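Local coordinates for protein Syntaxin1 (Monosiga brevicollis, PDB 2XHE) that probably acts as a membrane-bound SNAP receptor of the syntaxin family, pairing with other SNARE proteins in vesicle transport and membrane fusion, at residues V169-R174 with D183-V188; V157-K162 with R224-L229; A68-E73 with E88-T93. One frame throughout, in Å; residues are numbered along the deposited sequence.

Contact 1 of 3, residues V169-R174 with D183-V188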
ATOM      1  N   VAL B 169     -17.207 -15.395  38.978  1.00182.39           N
ATOM      2  CA  VAL B 169     -16.925 -16.649  39.681  1.00181.92           C
ATOM      3  C   VAL B 169     -16.392 -16.460  41.104  1.00180.89           C
ATOM      4  O   VAL B 169     -16.884 -17.089  42.037  1.00186.11           O
ATOM      5  CB  VAL B 169     -15.972 -17.578  38.891  1.00178.36           C
ATOM      6  CG1 VAL B 169     -15.467 -18.697  39.791  1.00174.02           C
ATOM      7  CG2 VAL B 169     -16.672 -18.158  37.666  1.00177.04           C
ATOM      8  N   ALA B 170     -15.389 -15.606  41.275  1.00172.58           N
ATOM      9  CA  ALA B 170     -14.810 -15.392  42.600  1.00166.55           C
ATOM     10  C   ALA B 170     -15.610 -14.377  43.408  1.00168.06           C
ATOM     11  O   ALA B 170     -15.968 -14.634  44.555  1.00168.02           O
ATOM     12  CB  ALA B 170     -13.359 -14.962  42.492  1.00163.60           C
ATOM     13  N   ARG B 171     -15.885 -13.225  42.807  1.00173.26           N
ATOM     14  CA  ARG B 171     -16.661 -12.183  43.473  1.00179.10           C
ATOM     15  C   ARG B 171     -18.119 -12.600  43.642  1.00183.98           C
ATOM     16  O   ARG B 171     -18.660 -12.534  44.745  1.00187.43           O
ATOM     17  CB  ARG B 171     -16.577 -10.856  42.707  1.00181.94           C
ATOM     18  CG  ARG B 171     -15.213 -10.171  42.749  1.00180.27           C
ATOM     19  CD  ARG B 171     -15.208  -8.905  41.897  1.00178.44           C
ATOM     20  NE  ARG B 171     -13.891  -8.275  41.841  1.00178.35           N
ATOM     21  CZ  ARG B 171     -13.629  -7.143  41.196  1.00178.06           C
ATOM     22  NH1 ARG B 171     -14.596  -6.506  40.546  1.00177.81           N
ATOM     23  NH2 ARG B 171     -12.399  -6.645  41.199  1.00175.82           N
ATOM     24  N   GLN B 172     -18.752 -13.029  42.553  1.00186.24           N
ATOM     25  CA  GLN B 172     -20.150 -13.457  42.600  1.00188.16           C
ATOM     26  C   GLN B 172     -20.337 -14.658  43.527  1.00186.65           C
ATOM     27  O   GLN B 172     -21.461 -15.100  43.771  1.00182.77           O
ATOM     28  CB  GLN B 172     -20.691 -13.770  41.198  1.00192.21           C
ATOM     29  CG  GLN B 172     -20.910 -12.540  40.315  1.00192.48           C
ATOM     30  CD  GLN B 172     -21.712 -12.848  39.056  1.00192.50           C
ATOM     31  OE1 GLN B 172     -22.173 -13.974  38.857  1.00193.45           O
ATOM     32  NE2 GLN B 172     -21.884 -11.842  38.203  1.00188.49           N
ATOM     33  N   CYS B 173     -19.227 -15.183  44.036  1.00188.54           N
ATOM     34  CA  CYS B 173     -19.273 -16.232  45.045  1.00187.95           C
ATOM     35  C   CYS B 173     -19.290 -15.588  46.425  1.00182.03           C
ATOM     36  O   CYS B 173     -18.644 -16.068  47.358  1.00176.02           O
ATOM     37  CB  CYS B 173     -18.075 -17.178  44.910  1.00189.79           C
ATOM     38  SG  CYS B 173     -18.500 -18.938  44.739  1.00154.99           S
ATOM     39  N   ARG B 174     -20.023 -14.484  46.538  1.00181.45           N
ATOM     40  CA  ARG B 174     -20.236 -13.828  47.821  1.00181.32           C
ATOM     41  C   ARG B 174     -21.604 -14.219  48.372  1.00188.64           C
ATOM     42  O   ARG B 174     -22.247 -13.445  49.081  1.00192.31           O
ATOM     43  CB  ARG B 174     -20.119 -12.307  47.691  1.00176.27           C
ATOM     44  CG  ARG B 174     -21.179 -11.668  46.810  1.00175.62           C
ATOM     45  CD  ARG B 174     -20.860 -10.201  46.537  1.00172.45           C
ATOM     46  NE  ARG B 174     -21.822  -9.598  45.616  1.00169.16           N
ATOM     47  CZ  ARG B 174     -21.710  -8.375  45.109  1.00162.26           C
ATOM     48  NH1 ARG B 174     -20.668  -7.619  45.430  1.00163.00           N
ATOM     49  NH2 ARG B 174     -22.635  -7.909  44.278  1.00154.72           N
ATOM     50  N   ASP B 183     -16.396  -3.909  49.875  1.00244.48           N
ATOM     51  CA  ASP B 183     -15.993  -4.990  50.777  1.00242.41           C
ATOM     52  C   ASP B 183     -15.881  -6.347  50.075  1.00238.00           C
ATOM     53  O   ASP B 183     -15.571  -7.357  50.709  1.00237.21           O
ATOM     54  CB  ASP B 183     -16.947  -5.089  51.973  1.00243.08           C
ATOM     55  CG  ASP B 183     -16.732  -3.979  52.986  1.00243.09           C
ATOM     56  OD1 ASP B 183     -15.830  -3.140  52.772  1.00244.59           O
ATOM     57  OD2 ASP B 183     -17.462  -3.947  53.998  1.00240.86           O
ATOM     58  N   ALA B 184     -16.135  -6.362  48.771  1.00233.82           N
ATOM     59  CA  ALA B 184     -15.996  -7.575  47.973  1.00229.48           C
ATOM     60  C   ALA B 184     -14.861  -7.410  46.968  1.00226.94           C
ATOM     61  O   ALA B 184     -14.375  -8.387  46.399  1.00226.90           O
ATOM     62  CB  ALA B 184     -17.300  -7.901  47.260  1.00228.31           C
ATOM     63  N   ILE B 185     -14.453  -6.160  46.755  1.00223.65           N
ATOM     64  CA  ILE B 185     -13.326  -5.840  45.884  1.00220.00           C
ATOM     65  C   ILE B 185     -12.076  -5.582  46.724  1.00214.70           C
ATOM     66  O   ILE B 185     -10.953  -5.833  46.284  1.00215.61           O
ATOM     67  CB  ILE B 185     -13.613  -4.596  45.004  1.00210.51           C
ATOM     68  CG1 ILE B 185     -14.793  -4.855  44.063  1.00210.35           C
ATOM     69  CG2 ILE B 185     -12.379  -4.204  44.201  1.00208.89           C
ATOM     70  CD1 ILE B 185     -15.140  -3.670  43.179  1.00208.13           C
ATOM     71  N   GLN B 186     -12.279  -5.081  47.939  1.00205.93           N
ATOM     72  CA  GLN B 186     -11.171  -4.771  48.833  1.00197.76           C
ATOM     73  C   GLN B 186     -10.731  -6.019  49.585  1.00198.46           C
ATOM     74  O   GLN B 186      -9.669  -6.035  50.206  1.00198.66           O
ATOM     75  CB  GLN B 186     -11.570  -3.680  49.828  1.00189.46           C
ATOM     76  CG  GLN B 186     -10.431  -2.763  50.248  1.00182.42           C
ATOM     77  CD  GLN B 186     -10.131  -1.689  49.214  1.00174.56           C
ATOM     78  OE1 GLN B 186     -10.979  -0.848  48.910  1.00168.19           O
ATOM     79  NE2 GLN B 186      -8.918  -1.710  48.675  1.00172.13           N
ATOM     80  N   LYS B 187     -11.552  -7.064  49.525  1.00200.26           N
ATOM     81  CA  LYS B 187     -11.258  -8.310  50.229  1.00202.73           C
ATOM     82  C   LYS B 187     -10.872  -9.468  49.294  1.00206.41           C
ATOM     83  O   LYS B 187      -9.872 -10.150  49.525  1.00209.25           O
ATOM     84  CB  LYS B 187     -12.429  -8.709  51.139  1.00199.34           C
ATOM     85  CG  LYS B 187     -12.642  -7.785  52.341  1.00193.70           C
ATOM     86  CD  LYS B 187     -13.719  -8.328  53.275  1.00188.44           C
ATOM     87  CE  LYS B 187     -13.919  -7.438  54.494  1.00181.05           C
ATOM     88  NZ  LYS B 187     -14.932  -8.012  55.426  1.00176.16           N
ATOM     89  N   VAL B 188     -11.656  -9.687  48.242  1.00202.00           N
ATOM     90  CA  VAL B 188     -11.389 -10.789  47.317  1.00193.70           C
ATOM     91  C   VAL B 188     -10.051 -10.633  46.580  1.00190.53           C
ATOM     92  O   VAL B 188      -9.373 -11.624  46.305  1.00188.82           O
ATOM     93  CB  VAL B 188     -12.544 -10.980  46.306  1.00188.22           C
ATOM     94  CG1 VAL B 188     -12.222 -12.098  45.329  1.00188.83           C
ATOM     95  CG2 VAL B 188     -13.848 -11.272  47.037  1.00181.68           C
TER
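R171 supplies the largest share of the surface buried here, although its CB does not aim at segment 183-188. CG lies anti to the carbonyl carbon (chi1 -70°) and the chain then runs extended to NE, which carries the guanidinium across I185. There I185 CG1 sits over the centre of one guanidinium face, 3.8 Å from R171 CZ, while I185 CD1 lies near R171 NH1 and I185 CG2 near R171 NH2. This oblique crossing is the denser part of the contact. It ties the end of helix 131-171, the last helix of the syntaxin N-terminal Habc three-helix bundle, to the short helix 185-191 in the region that leads on to the SNARE motif. Elsewhere fewer atoms meet. A170 CB meets V188 CG1 at 4.2 Å, a bare methyl-to-methyl touch. On the more exposed flank R174, with CG in the crowded position between backbone N and carbonyl carbon (chi1 64°), brings NH1 to 3.8 Å from A184 CB, so that the methyl lies at the edge of the guanidinium and in its plane. A184 is the buried residue of the set and also touches S179. No hydrogen bond crosses between the two segments.

Contact 2 of 3, residues V157-K162 with R224-L229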
ATOM      1  N   VAL B 157      -6.633 -14.303  25.570  1.00118.24           N
ATOM      2  CA  VAL B 157      -7.616 -15.247  26.117  1.00110.30           C
ATOM      3  C   VAL B 157      -7.350 -15.572  27.592  1.00111.27           C
ATOM      4  O   VAL B 157      -8.284 -15.838  28.348  1.00114.76           O
ATOM      5  CB  VAL B 157      -7.722 -16.546  25.269  1.00108.04           C
ATOM      6  CG1 VAL B 157      -6.361 -17.160  25.057  1.00114.19           C
ATOM      7  CG2 VAL B 157      -8.664 -17.554  25.923  1.00110.49           C
ATOM      8  N   GLN B 158      -6.084 -15.534  28.003  1.00109.88           N
ATOM      9  CA  GLN B 158      -5.733 -15.727  29.415  1.00107.85           C
ATOM     10  C   GLN B 158      -6.221 -14.578  30.299  1.00108.61           C
ATOM     11  O   GLN B 158      -7.005 -14.785  31.224  1.00118.88           O
ATOM     12  CB  GLN B 158      -4.225 -15.941  29.595  1.00 99.58           C
ATOM     13  CG  GLN B 158      -3.704 -17.268  29.029  1.00100.71           C
ATOM     14  CD  GLN B 158      -4.278 -18.505  29.732  1.00 99.33           C
ATOM     15  OE1 GLN B 158      -3.615 -19.126  30.563  1.00 99.10           O
ATOM     16  NE2 GLN B 158      -5.505 -18.867  29.386  1.00 93.17           N
ATOM     17  N   ALA B 159      -5.760 -13.368  30.018  1.00106.85           N
ATOM     18  CA  ALA B 159      -6.223 -12.197  30.755  1.00108.65           C
ATOM     19  C   ALA B 159      -7.732 -11.986  30.622  1.00114.35           C
ATOM     20  O   ALA B 159      -8.387 -11.574  31.574  1.00112.93           O
ATOM     21  CB  ALA B 159      -5.476 -10.965  30.302  1.00100.71           C
ATOM     22  N   GLU B 160      -8.270 -12.264  29.436  1.00125.27           N
ATOM     23  CA  GLU B 160      -9.709 -12.167  29.185  1.00136.06           C
ATOM     24  C   GLU B 160     -10.490 -13.043  30.152  1.00137.86           C
ATOM     25  O   GLU B 160     -11.498 -12.614  30.715  1.00138.41           O
ATOM     26  CB  GLU B 160     -10.025 -12.578  27.742  1.00148.99           C
ATOM     27  CG  GLU B 160     -11.506 -12.656  27.380  1.00161.59           C
ATOM     28  CD  GLU B 160     -11.733 -12.938  25.891  1.00174.58           C
ATOM     29  OE1 GLU B 160     -12.767 -13.549  25.547  1.00177.62           O
ATOM     30  OE2 GLU B 160     -10.876 -12.551  25.062  1.00178.14           O
ATOM     31  N   ASN B 161     -10.012 -14.273  30.338  1.00137.27           N
ATOM     32  CA  ASN B 161     -10.653 -15.225  31.241  1.00136.49           C
ATOM     33  C   ASN B 161     -10.348 -14.951  32.715  1.00134.85           C
ATOM     34  O   ASN B 161     -11.199 -15.179  33.570  1.00138.20           O
ATOM     35  CB  ASN B 161     -10.297 -16.676  30.871  1.00131.84           C
ATOM     36  CG  ASN B 161     -11.299 -17.302  29.899  1.00127.20           C
ATOM     37  OD1 ASN B 161     -10.926 -17.794  28.833  1.00131.73           O
ATOM     38  ND2 ASN B 161     -12.573 -17.288  30.269  1.00117.89           N
ATOM     39  N   LYS B 162      -9.147 -14.456  33.009  1.00125.18           N
ATOM     40  CA  LYS B 162      -8.760 -14.173  34.391  1.00121.67           C
ATOM     41  C   LYS B 162      -9.550 -13.007  34.983  1.00126.69           C
ATOM     42  O   LYS B 162      -9.738 -12.921  36.199  1.00122.21           O
ATOM     43  CB  LYS B 162      -7.264 -13.887  34.494  1.00117.56           C
ATOM     44  CG  LYS B 162      -6.825 -13.431  35.878  1.00114.07           C
ATOM     45  CD  LYS B 162      -5.622 -12.522  35.780  1.00119.23           C
ATOM     46  CE  LYS B 162      -5.567 -11.541  36.936  1.00125.44           C
ATOM     47  NZ  LYS B 162      -4.755 -10.338  36.574  1.00128.63           N
ATOM     48  N   ARG B 224       0.898 -16.612  36.352  1.00127.32           N
ATOM     49  CA  ARG B 224       2.253 -16.985  35.956  1.00125.88           C
ATOM     50  C   ARG B 224       2.266 -17.330  34.472  1.00118.84           C
ATOM     51  O   ARG B 224       3.324 -17.455  33.855  1.00117.91           O
ATOM     52  CB  ARG B 224       2.836 -18.108  36.825  1.00126.83           C
ATOM     53  CG  ARG B 224       1.915 -19.283  37.082  1.00139.49           C
ATOM     54  CD  ARG B 224       2.650 -20.373  37.853  1.00149.68           C
ATOM     55  NE  ARG B 224       1.731 -21.323  38.474  1.00155.77           N
ATOM     56  CZ  ARG B 224       1.115 -21.107  39.632  1.00155.39           C
ATOM     57  NH1 ARG B 224       1.321 -19.970  40.284  1.00149.52           N
ATOM     58  NH2 ARG B 224       0.292 -22.021  40.135  1.00154.16           N
ATOM     59  N   SER B 225       1.075 -17.462  33.898  1.00109.90           N
ATOM     60  CA  SER B 225       0.949 -17.559  32.456  1.00106.28           C
ATOM     61  C   SER B 225       1.240 -16.179  31.864  1.00107.59           C
ATOM     62  O   SER B 225       2.160 -16.017  31.065  1.00106.51           O
ATOM     63  CB  SER B 225      -0.450 -18.034  32.062  1.00102.58           C
ATOM     64  OG  SER B 225      -0.445 -18.591  30.756  1.00109.63           O
ATOM     65  N   LEU B 226       0.463 -15.181  32.278  1.00105.97           N
ATOM     66  CA  LEU B 226       0.671 -13.804  31.835  1.00 96.69           C
ATOM     67  C   LEU B 226       2.109 -13.339  32.071  1.00 94.65           C
ATOM     68  O   LEU B 226       2.657 -12.557  31.292  1.00 95.00           O
ATOM     69  CB  LEU B 226      -0.321 -12.864  32.520  1.00 90.00           C
ATOM     70  CG  LEU B 226      -1.789 -13.135  32.181  1.00 97.82           C
ATOM     71  CD1 LEU B 226      -2.705 -12.383  33.127  1.00 94.54           C
ATOM     72  CD2 LEU B 226      -2.105 -12.788  30.730  1.00102.45           C
ATOM     73  N   LEU B 227       2.728 -13.840  33.133  1.00 94.00           N
ATOM     74  CA  LEU B 227       4.110 -13.486  33.435  1.00100.10           C
ATOM     75  C   LEU B 227       5.122 -14.096  32.459  1.00 99.92           C
ATOM     76  O   LEU B 227       6.024 -13.410  31.993  1.00 97.33           O
ATOM     77  CB  LEU B 227       4.451 -13.853  34.878  1.00105.11           C
ATOM     78  CG  LEU B 227       4.843 -12.628  35.704  1.00113.37           C
ATOM     79  CD1 LEU B 227       4.662 -12.875  37.202  1.00114.96           C
ATOM     80  CD2 LEU B 227       6.267 -12.183  35.352  1.00110.49           C
ATOM     81  N   GLU B 228       4.978 -15.386  32.167  1.00106.21           N
ATOM     82  CA  GLU B 228       5.821 -16.047  31.174  1.00114.59           C
ATOM     83  C   GLU B 228       5.720 -15.296  29.846  1.00106.73           C
ATOM     84  O   GLU B 228       6.728 -14.934  29.232  1.00104.31           O
ATOM     85  CB  GLU B 228       5.379 -17.505  30.978  1.00128.33           C
ATOM     86  CG  GLU B 228       6.218 -18.555  31.702  1.00141.95           C
ATOM     87  CD  GLU B 228       5.982 -18.588  33.206  1.00146.32           C
ATOM     88  OE1 GLU B 228       5.839 -17.507  33.818  1.00140.80           O
ATOM     89  OE2 GLU B 228       5.952 -19.700  33.781  1.00149.68           O
ATOM     90  N   LEU B 229       4.483 -15.074  29.415  1.00 96.72           N
ATOM     91  CA  LEU B 229       4.191 -14.330  28.201  1.00 93.54           C
ATOM     92  C   LEU B 229       4.851 -12.956  28.198  1.00 84.44           C
ATOM     93  O   LEU B 229       5.585 -12.622  27.265  1.00 75.37           O
ATOM     94  CB  LEU B 229       2.684 -14.174  28.048  1.00 94.65           C
ATOM     95  CG  LEU B 229       1.970 -15.481  27.728  1.00 90.96           C
ATOM     96  CD1 LEU B 229       0.474 -15.246  27.607  1.00 90.61           C
ATOM     97  CD2 LEU B 229       2.547 -16.095  26.449  1.00 82.81           C
TER
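Segments 157-162 and 224-229 pair helix 131-171 of the Habc bundle with helix 214-237 of the SNARE motif, an association of the kind found in closed syntaxins. The two short segments run roughly antiparallel, at 152°, with their axes 10.0 Å apart at closest approach. Q158 faces the partner helix. Its CB lies 4.0 Å from L226 CD2, and CG, anti to the carbonyl carbon, passes 3.9 Å from S225 OG. A bend at chi2 (-64°) then folds the chain so that the amide is presented to two partners at once. S225 OG donates to Q158 OE1 over 3.2 Å, in the carbonyl plane and on a lone pair, while on the other branch NE2 is hydrogen-bonded to NE2 of H71 on helix 44-72. The amide, on a buried residue, is thus held at both ends, which would fix its rotation and link three helices. An alanine here has no amide for either bond, and would probably leave S225 OG and H71 NE2 without these partners and loosen the link between the three helices.

L226 buries the most surface. Its side chain reaches segment 157-162 with its two methyls spread: CD2 packs 3.9 Å from A159 CB, and the other branch crosses K162 obliquely. A159 and L226 are also touched by the chain of another protein, which packs beside this interface. K162 continues extended past L226 to a salt bridge between its NZ and E223 OE2, after its CD has passed 3.9 Å from L226 CD1.

Contact 3 of 3, residues A68-E73 with E88-T93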
ATOM      1  N   ALA B  68      -9.573 -21.792  25.129  1.00118.43           N
ATOM      2  CA  ALA B  68     -10.676 -20.837  25.154  1.00120.33           C
ATOM      3  C   ALA B  68     -11.940 -21.480  25.732  1.00130.09           C
ATOM      4  O   ALA B  68     -12.494 -20.994  26.719  1.00132.90           O
ATOM      5  CB  ALA B  68     -10.939 -20.279  23.762  1.00101.00           C
ATOM      6  N   GLN B  69     -12.383 -22.579  25.124  1.00132.79           N
ATOM      7  CA  GLN B  69     -13.564 -23.298  25.605  1.00135.92           C
ATOM      8  C   GLN B  69     -13.391 -23.836  27.022  1.00132.96           C
ATOM      9  O   GLN B  69     -14.226 -23.592  27.894  1.00134.15           O
ATOM     10  CB  GLN B  69     -13.921 -24.447  24.664  1.00136.79           C
ATOM     11  CG  GLN B  69     -14.226 -24.003  23.256  1.00145.84           C
ATOM     12  CD  GLN B  69     -14.591 -25.163  22.360  1.00154.65           C
ATOM     13  OE1 GLN B  69     -14.658 -26.311  22.805  1.00151.94           O
ATOM     14  NE2 GLN B  69     -14.829 -24.872  21.083  1.00158.15           N
ATOM     15  N   LEU B  70     -12.307 -24.571  27.249  1.00126.85           N
ATOM     16  CA  LEU B  70     -12.052 -25.166  28.557  1.00128.24           C
ATOM     17  C   LEU B  70     -12.193 -24.165  29.706  1.00135.72           C
ATOM     18  O   LEU B  70     -12.492 -24.550  30.837  1.00145.75           O
ATOM     19  CB  LEU B  70     -10.670 -25.825  28.592  1.00122.30           C
ATOM     20  CG  LEU B  70     -10.450 -27.039  27.689  1.00116.32           C
ATOM     21  CD1 LEU B  70      -9.097 -27.671  27.980  1.00107.55           C
ATOM     22  CD2 LEU B  70     -11.570 -28.056  27.876  1.00121.46           C
ATOM     23  N   HIS B  71     -11.980 -22.885  29.413  1.00132.72           N
ATOM     24  CA  HIS B  71     -12.099 -21.833  30.419  1.00133.78           C
ATOM     25  C   HIS B  71     -13.547 -21.414  30.662  1.00139.46           C
ATOM     26  O   HIS B  71     -14.016 -21.415  31.805  1.00141.55           O
ATOM     27  CB  HIS B  71     -11.276 -20.610  30.021  1.00132.71           C
ATOM     28  CG  HIS B  71      -9.863 -20.650  30.504  1.00130.40           C
ATOM     29  ND1 HIS B  71      -9.534 -20.837  31.830  1.00134.54           N
ATOM     30  CD2 HIS B  71      -8.689 -20.511  29.844  1.00125.81           C
ATOM     31  CE1 HIS B  71      -8.222 -20.821  31.964  1.00132.91           C
ATOM     32  NE2 HIS B  71      -7.684 -20.626  30.772  1.00127.29           N
ATOM     33  N   THR B  72     -14.240 -21.041  29.587  1.00140.87           N
ATOM     34  CA  THR B  72     -15.626 -20.587  29.680  1.00147.82           C
ATOM     35  C   THR B  72     -16.555 -21.749  30.009  1.00154.07           C
ATOM     36  O   THR B  72     -17.737 -21.554  30.297  1.00157.26           O
ATOM     37  CB  THR B  72     -16.108 -19.911  28.374  1.00148.48           C
ATOM     38  OG1 THR B  72     -16.049 -20.848  27.290  1.00142.34           O
ATOM     39  CG2 THR B  72     -15.258 -18.673  28.048  1.00145.94           C
ATOM     40  N   GLU B  73     -16.002 -22.957  29.964  1.00154.98           N
ATOM     41  CA  GLU B  73     -16.749 -24.167  30.276  1.00154.48           C
ATOM     42  C   GLU B  73     -16.674 -24.470  31.775  1.00158.78           C
ATOM     43  O   GLU B  73     -17.565 -25.116  32.331  1.00168.93           O
ATOM     44  CB  GLU B  73     -16.217 -25.341  29.448  1.00154.20           C
ATOM     45  CG  GLU B  73     -17.113 -26.573  29.427  1.00158.41           C
ATOM     46  CD  GLU B  73     -16.571 -27.677  28.531  1.00159.88           C
ATOM     47  OE1 GLU B  73     -15.989 -27.356  27.470  1.00151.87           O
ATOM     48  OE2 GLU B  73     -16.729 -28.867  28.890  1.00164.65           O
ATOM     49  N   GLU B  88      -7.840 -30.426  34.399  1.00144.20           N
ATOM     50  CA  GLU B  88      -6.877 -31.470  34.055  1.00145.73           C
ATOM     51  C   GLU B  88      -6.406 -31.300  32.612  1.00137.98           C
ATOM     52  O   GLU B  88      -5.237 -31.538  32.293  1.00129.82           O
ATOM     53  CB  GLU B  88      -7.511 -32.855  34.238  1.00153.79           C
ATOM     54  CG  GLU B  88      -6.524 -34.017  34.307  1.00159.14           C
ATOM     55  CD  GLU B  88      -5.968 -34.231  35.704  1.00169.69           C
ATOM     56  OE1 GLU B  88      -6.125 -33.326  36.554  1.00175.71           O
ATOM     57  OE2 GLU B  88      -5.378 -35.304  35.956  1.00171.02           O
ATOM     58  N   LYS B  89      -7.333 -30.901  31.744  1.00139.20           N
ATOM     59  CA  LYS B  89      -7.020 -30.591  30.351  1.00142.81           C
ATOM     60  C   LYS B  89      -6.303 -29.243  30.256  1.00137.73           C
ATOM     61  O   LYS B  89      -5.264 -29.126  29.606  1.00133.08           O
ATOM     62  CB  LYS B  89      -8.294 -30.554  29.495  1.00147.41           C
ATOM     63  CG  LYS B  89      -9.058 -31.870  29.376  1.00152.17           C
ATOM     64  CD  LYS B  89     -10.243 -31.749  28.407  1.00153.40           C
ATOM     65  CE  LYS B  89     -10.955 -33.091  28.214  1.00158.98           C
ATOM     66  NZ  LYS B  89     -12.063 -33.042  27.212  1.00157.16           N
ATOM     67  N   LEU B  90      -6.871 -28.229  30.908  1.00133.11           N
ATOM     68  CA  LEU B  90      -6.311 -26.882  30.895  1.00127.87           C
ATOM     69  C   LEU B  90      -4.814 -26.872  31.153  1.00133.07           C
ATOM     70  O   LEU B  90      -4.041 -26.420  30.311  1.00142.08           O
ATOM     71  CB  LEU B  90      -6.990 -25.993  31.938  1.00126.99           C
ATOM     72  CG  LEU B  90      -8.320 -25.323  31.606  1.00127.96           C
ATOM     73  CD1 LEU B  90      -8.785 -24.515  32.803  1.00126.66           C
ATOM     74  CD2 LEU B  90      -8.187 -24.438  30.380  1.00130.47           C
ATOM     75  N   GLN B  91      -4.401 -27.354  32.319  1.00127.73           N
ATOM     76  CA  GLN B  91      -2.994 -27.268  32.681  1.00127.03           C
ATOM     77  C   GLN B  91      -2.188 -28.296  31.914  1.00118.95           C
ATOM     78  O   GLN B  91      -0.973 -28.392  32.077  1.00113.96           O
ATOM     79  CB  GLN B  91      -2.790 -27.413  34.189  1.00135.85           C
ATOM     80  CG  GLN B  91      -3.247 -28.727  34.773  1.00146.38           C
ATOM     81  CD  GLN B  91      -3.409 -28.643  36.276  1.00152.41           C
ATOM     82  OE1 GLN B  91      -3.552 -27.550  36.833  1.00146.49           O
ATOM     83  NE2 GLN B  91      -3.388 -29.796  36.945  1.00154.45           N
ATOM     84  N   ASP B  92      -2.873 -29.054  31.066  1.00121.71           N
ATOM     85  CA  ASP B  92      -2.210 -30.029  30.214  1.00128.52           C
ATOM     86  C   ASP B  92      -1.921 -29.405  28.855  1.00120.40           C
ATOM     87  O   ASP B  92      -0.797 -29.467  28.357  1.00121.00           O
ATOM     88  CB  ASP B  92      -3.059 -31.293  30.072  1.00140.27           C
ATOM     89  CG  ASP B  92      -2.308 -32.425  29.399  1.00152.66           C
ATOM     90  OD1 ASP B  92      -1.745 -32.203  28.304  1.00154.05           O
ATOM     91  OD2 ASP B  92      -2.286 -33.540  29.966  1.00157.84           O
ATOM     92  N   THR B  93      -2.939 -28.793  28.261  1.00119.92           N
ATOM     93  CA  THR B  93      -2.747 -28.025  27.034  1.00118.69           C
ATOM     94  C   THR B  93      -1.870 -26.802  27.301  1.00112.71           C
ATOM     95  O   THR B  93      -0.989 -26.490  26.506  1.00124.20           O
ATOM     96  CB  THR B  93      -4.088 -27.587  26.411  1.00116.80           C
ATOM     97  OG1 THR B  93      -4.802 -26.772  27.343  1.00125.56           O
ATOM     98  CG2 THR B  93      -4.945 -28.798  26.063  1.00115.43           C
TER
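L70, L90 and K89 bury the most surface where helix 44-72, close to its C-terminal end, packs against helix 80-116. These are the first two long helices of the antiparallel Habc bundle, and their short segments meet at 146° with axes 9.7 Å apart. L70 points at the partner helix and divides its side chain between two neighbours. Its CB lies against L90 CD2, and its CD1 reaches K89 CB, where the two side chains cross at about a right angle. The other methyl, L70 CD2, comes to 4.0 Å from K89 CD, so the leucine lies against the aliphatic part of the lysine. The extended chain of K89 carries its ammonium beyond this apolar patch, and NZ remains 6.5 Å from E73 OE2, an opposite charge but not in contact.

L90 is buried and works in two directions. With CG anti to the carbonyl carbon (chi1 -83°), it sets CD2 almost exactly over the centre of the H71 ring, 3.9 Å from the centroid and 8° off the normal, a CH-pi contact. CD1 lies nearer one side of the same ring, 3.8 Å from H71 CE1. V67, a turn before L70, also packs on L90. One turn on from L90, T93 OG1 returns a hydrogen bond to L90 O, with the donor above the carbonyl plane.

The imidazole is therefore used twice: L90 covers a face, while NE2 is hydrogen-bonded to Q158 NE2 on helix 131-171. With the Q158 amide as modelled, its nitrogen can only donate, so H71 NE2 would be the acceptor; this is consistent with a neutral ring, its proton probably on ND1.

Overall arrangement
Contact 2 is buried near the middle of the fold, contact 3 is partly buried, and contact 1 lies at the surface, its centre about 33 Å from the centre of the chain. Contacts 1 and 2 both draw on helix 131-171, with centres about 20 Å apart, whereas contact 3 joins the two long helices, 44-72 and 80-116, that come earlier in the chain. Contacts 2 and 3 touch directly through the H71–Q158 hydrogen bond and through V157 against A68. Chemistry follows place: the peripheral contact relies on arginine guanidiniums set against aliphatic side chains, contact 3 on leucines meeting a ring and a lysine stem, and only contact 2 has a hydrogen bond between its own segments.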